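Local structure of ribosomal RNA small subunit methyltransferase D (Escherichia coli, 2FPO) at residues W21-P29 against Q92-A102. The protein methylates the N2 atom of guanine 966 of 16S rRNA in the assembled 30S particle, with S-adenosyl-L-methionine as methyl donor. Sequence-based numbering, arbitrary orientation. Where two conformers were deposited one is given.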
loop_
_atom_site.group_PDB
_atom_site.type_symbol
_atom_site.label_atom_id
_atom_site.label_comp_id
_atom_site.label_asym_id
_atom_site.label_seq_id
_atom_site.Cartn_x
_atom_site.Cartn_y
_atom_site.Cartn_z
ATOM N N TRP A 21 -14.457 -10.463 -0.582
ATOM C CA TRP A 21 -15.401 -9.528 0.047
ATOM C C TRP A 21 -15.929 -8.500 -0.920
ATOM O O TRP A 21 -16.309 -7.400 -0.531
ATOM C CB TRP A 21 -14.791 -8.838 1.277
ATOM C CG TRP A 21 -14.209 -9.800 2.261
ATOM C CD1 TRP A 21 -14.832 -10.862 2.840
ATOM C CD2 TRP A 21 -12.873 -9.785 2.761
ATOM N NE1 TRP A 21 -13.960 -11.512 3.688
ATOM C CE2 TRP A 21 -12.749 -10.866 3.656
ATOM C CE3 TRP A 21 -11.768 -8.951 2.552
ATOM C CZ2 TRP A 21 -11.554 -11.141 4.337
ATOM C CZ3 TRP A 21 -10.594 -9.218 3.229
ATOM C CH2 TRP A 21 -10.490 -10.311 4.103
ATOM N N ARG A 22 -15.952 -8.876 -2.190
ATOM C CA ARG A 22 -16.363 -7.977 -3.260
ATOM C C ARG A 22 -17.761 -7.519 -2.930
ATOM O O ARG A 22 -18.626 -8.344 -2.614
ATOM C CB ARG A 22 -16.341 -8.720 -4.595
ATOM C CG ARG A 22 -17.165 -8.097 -5.667
ATOM C CD ARG A 22 -16.997 -8.845 -6.973
ATOM N NE ARG A 22 -17.791 -10.075 -7.015
ATOM C CZ ARG A 22 -18.948 -10.203 -7.654
ATOM N NH1 ARG A 22 -19.591 -11.372 -7.641
ATOM N NH2 ARG A 22 -19.482 -9.169 -8.288
ATOM N N GLY A 23 -17.965 -6.209 -2.955
ATOM C CA GLY A 23 -19.272 -5.641 -2.644
ATOM C C GLY A 23 -19.525 -5.425 -1.151
ATOM O O GLY A 23 -20.554 -4.862 -0.786
ATOM N N ARG A 24 -18.614 -5.876 -0.286
ATOM C CA ARG A 24 -18.789 -5.650 1.159
ATOM C C ARG A 24 -18.462 -4.190 1.472
ATOM O O ARG A 24 -17.478 -3.664 0.971
ATOM C CB ARG A 24 -17.918 -6.605 2.019
ATOM C CG ARG A 24 -18.344 -8.106 1.964
ATOM C CD ARG A 24 -19.565 -8.409 2.833
ATOM N NE ARG A 24 -19.325 -8.057 4.219
ATOM C CZ ARG A 24 -18.763 -8.875 5.106
ATOM N NH1 ARG A 24 -18.409 -10.109 4.740
ATOM N NH2 ARG A 24 -18.576 -8.475 6.364
ATOM N N LYS A 25 -19.295 -3.560 2.300
ATOM C CA LYS A 25 -19.181 -2.142 2.668
ATOM C C LYS A 25 -18.693 -2.013 4.127
ATOM O O LYS A 25 -19.214 -2.727 4.997
ATOM C CB LYS A 25 -20.557 -1.471 2.513
ATOM C CG LYS A 25 -21.386 -1.992 1.331
ATOM C CD LYS A 25 -22.671 -1.199 1.118
ATOM C CE LYS A 25 -23.487 -1.758 -0.041
ATOM N NZ LYS A 25 -22.769 -1.648 -1.354
ATOM N N LEU A 26 -17.741 -1.102 4.385
ATOM C CA LEU A 26 -17.109 -0.915 5.716
ATOM C C LEU A 26 -17.012 0.560 6.148
ATOM O O LEU A 26 -16.720 1.419 5.326
ATOM C CB LEU A 26 -15.692 -1.532 5.739
ATOM C CG LEU A 26 -15.491 -3.036 5.514
ATOM C CD1 LEU A 26 -14.034 -3.304 5.287
ATOM C CD2 LEU A 26 -16.011 -3.911 6.654
ATOM N N PRO A 27 -17.242 0.856 7.449
ATOM C CA PRO A 27 -17.204 2.244 7.945
ATOM C C PRO A 27 -15.777 2.772 8.140
ATOM O O PRO A 27 -14.946 2.079 8.715
ATOM C CB PRO A 27 -17.896 2.138 9.296
ATOM C CG PRO A 27 -17.498 0.792 9.769
ATOM C CD PRO A 27 -17.558 -0.085 8.538
ATOM N N VAL A 28 -15.497 3.975 7.641
ATOM C CA VAL A 28 -14.200 4.618 7.859
ATOM C C VAL A 28 -14.411 6.018 8.380
ATOM O O VAL A 28 -14.855 6.894 7.641
ATOM C CB VAL A 28 -13.252 4.607 6.620
ATOM C CG1 VAL A 28 -12.862 3.191 6.284
ATOM C CG2 VAL A 28 -13.878 5.332 5.412
ATOM N N PRO A 29 -14.024 6.247 9.644
ATOM C CA PRO A 29 -14.601 7.276 10.501
ATOM C C PRO A 29 -14.409 8.711 9.996
ATOM O O PRO A 29 -13.775 8.940 8.960
ATOM C CB PRO A 29 -13.868 7.063 11.836
ATOM C CG PRO A 29 -12.543 6.452 11.445
ATOM C CD PRO A 29 -12.899 5.547 10.302
ATOM N N GLN A 92 -9.975 1.836 13.857
ATOM C CA GLN A 92 -11.119 1.481 13.001
ATOM C C GLN A 92 -10.715 0.412 12.001
ATOM O O GLN A 92 -11.470 -0.525 11.724
ATOM C CB GLN A 92 -11.664 2.704 12.262
ATOM C CG GLN A 92 -12.926 2.411 11.379
ATOM C CD GLN A 92 -14.112 1.912 12.173
ATOM O OE1 GLN A 92 -14.568 2.583 13.095
ATOM N NE2 GLN A 92 -14.615 0.717 11.829
ATOM N N LEU A 93 -9.500 0.541 11.486
ATOM C CA LEU A 93 -8.931 -0.472 10.646
ATOM C C LEU A 93 -8.972 -1.860 11.323
ATOM O O LEU A 93 -9.398 -2.832 10.712
ATOM C CB LEU A 93 -7.494 -0.082 10.296
ATOM C CG LEU A 93 -6.833 -0.799 9.131
ATOM C CD1 LEU A 93 -7.829 -1.140 7.970
ATOM C CD2 LEU A 93 -5.700 0.076 8.656
ATOM N N ILE A 94 -8.516 -1.933 12.572
ATOM C CA ILE A 94 -8.523 -3.162 13.366
ATOM C C ILE A 94 -9.948 -3.730 13.496
ATOM O O ILE A 94 -10.161 -4.940 13.396
ATOM C CB ILE A 94 -7.900 -2.891 14.765
ATOM C CG1 ILE A 94 -6.375 -2.682 14.647
ATOM C CG2 ILE A 94 -8.283 -4.001 15.806
ATOM C CD1 ILE A 94 -5.740 -2.139 15.919
ATOM N N LYS A 95 -10.900 -2.854 13.786
ATOM C CA LYS A 95 -12.311 -3.229 13.834
ATOM C C LYS A 95 -12.799 -3.795 12.506
ATOM O O LYS A 95 -13.484 -4.821 12.493
ATOM C CB LYS A 95 -13.168 -2.039 14.241
ATOM C CG LYS A 95 -13.018 -1.630 15.712
ATOM C CD LYS A 95 -13.904 -0.445 15.977
ATOM C CE LYS A 95 -13.499 0.300 17.232
ATOM N NZ LYS A 95 -14.294 1.551 17.319
ATOM N N ASN A 96 -12.432 -3.145 11.385
ATOM C CA ASN A 96 -12.876 -3.635 10.080
ATOM C C ASN A 96 -12.273 -4.967 9.743
ATOM O O ASN A 96 -12.947 -5.797 9.163
ATOM C CB ASN A 96 -12.647 -2.616 8.959
ATOM C CG ASN A 96 -13.499 -1.389 9.128
ATOM O OD1 ASN A 96 -14.543 -1.442 9.772
ATOM N ND2 ASN A 96 -13.068 -0.275 8.557
ATOM N N LEU A 97 -11.020 -5.199 10.134
ATOM C CA LEU A 97 -10.434 -6.527 9.966
ATOM C C LEU A 97 -11.165 -7.608 10.778
ATOM O O LEU A 97 -11.277 -8.763 10.339
ATOM C CB LEU A 97 -8.945 -6.518 10.338
ATOM C CG LEU A 97 -8.002 -5.759 9.388
ATOM C CD1 LEU A 97 -6.701 -5.432 10.111
ATOM C CD2 LEU A 97 -7.727 -6.517 8.077
ATOM N N ALA A 98 -11.633 -7.241 11.968
ATOM C CA ALA A 98 -12.364 -8.176 12.824
ATOM C C ALA A 98 -13.729 -8.547 12.200
ATOM O O ALA A 98 -14.099 -9.723 12.158
ATOM C CB ALA A 98 -12.501 -7.602 14.242
ATOM N N THR A 99 -14.440 -7.557 11.670
ATOM C CA THR A 99 -15.674 -7.770 10.890
ATOM C C THR A 99 -15.518 -8.783 9.738
ATOM O O THR A 99 -16.346 -9.681 9.561
ATOM C CB THR A 99 -16.162 -6.437 10.302
ATOM O OG1 THR A 99 -16.590 -5.591 11.374
ATOM C CG2 THR A 99 -17.301 -6.644 9.327
ATOM N N LEU A 100 -14.446 -8.623 8.975
ATOM C CA LEU A 100 -14.142 -9.446 7.826
ATOM C C LEU A 100 -13.531 -10.785 8.216
ATOM O O LEU A 100 -13.352 -11.652 7.347
ATOM C CB LEU A 100 -13.179 -8.683 6.897
ATOM C CG LEU A 100 -13.685 -7.374 6.292
ATOM C CD1 LEU A 100 -12.533 -6.603 5.575
ATOM C CD2 LEU A 100 -14.890 -7.644 5.341
ATOM N N LYS A 101 -13.213 -10.939 9.513
ATOM C CA LYS A 101 -12.594 -12.157 10.050
ATOM C C LYS A 101 -11.237 -12.367 9.394
ATOM O O LYS A 101 -10.831 -13.510 9.134
ATOM C CB LYS A 101 -13.476 -13.413 9.809
ATOM C CG LYS A 101 -14.494 -13.746 10.887
ATOM C CD LYS A 101 -15.524 -14.733 10.319
ATOM C CE LYS A 101 -16.316 -15.457 11.388
ATOM N NZ LYS A 101 -16.968 -14.527 12.354
ATOM N N ALA A 102 -10.525 -11.269 9.140
ATOM C CA ALA A 102 -9.253 -11.354 8.456
ATOM C C ALA A 102 -8.144 -11.413 9.505
ATOM O O ALA A 102 -7.712 -10.369 10.038
ATOM C CB ALA A 102 -9.079 -10.175 7.525
HETATM O O HOH W 1 -17.854 -11.309 7.636
#
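Asn96 ND2 donates to Pro27 O at 3.0 Å, joining helix 87-99 to strand 25-27, and the N-H points almost straight at the oxygen (170°). The acceptor lies in the amide plane of Asn96. At the other end of this amide, OD1 receives Gln92 NE2 at 3.0 Å, a more bent bond that arrives above the carbonyl plane. Both ends of the amide are thus engaged, which fixes its rotation. Gln92 turns back at chi2 (61°), placing NE2 beside Asn96, one helical turn on. Gln92 CG itself, extended anti to the backbone N (chi1 -177°), lies against the Pro29 ring, 3.3 Å from Pro29 CD.

Further along, Leu26 and Leu100 meet tip to tip, CD1 to CD1 at 3.6 Å. The other methyl of Leu100, CD2, sits over the five-membered ring of Trp21, 3.9 Å from its centroid, in a CH-pi contact. Ala102 CB adds a contact at Trp21 CH2. Arg24 folds back through chi2 and chi3, and one face of its guanidinium rests on Leu100 CD2. Arg24 NH1 donates to a water, which in turn donates to Thr99 O, near the helix end, where Lys101 has the positive phi of a Schellman motif.

Strand 25-27 pairs with strand 13-15, and this small hairpin packs on the outside of the Rossmann-like methyltransferase fold. Leu70 and Leu73 of helix 67-74 touch Leu26 and Trp21 respectively and extend the apolar layer. The chemistry divides the contact: a directional amide bond ties the strand at Pro27 and probably fixes its position along the helix, while apolar packing around Leu100 meets Trp21 and Arg24, the two ends of a type II turn, with a water bridge at its margin.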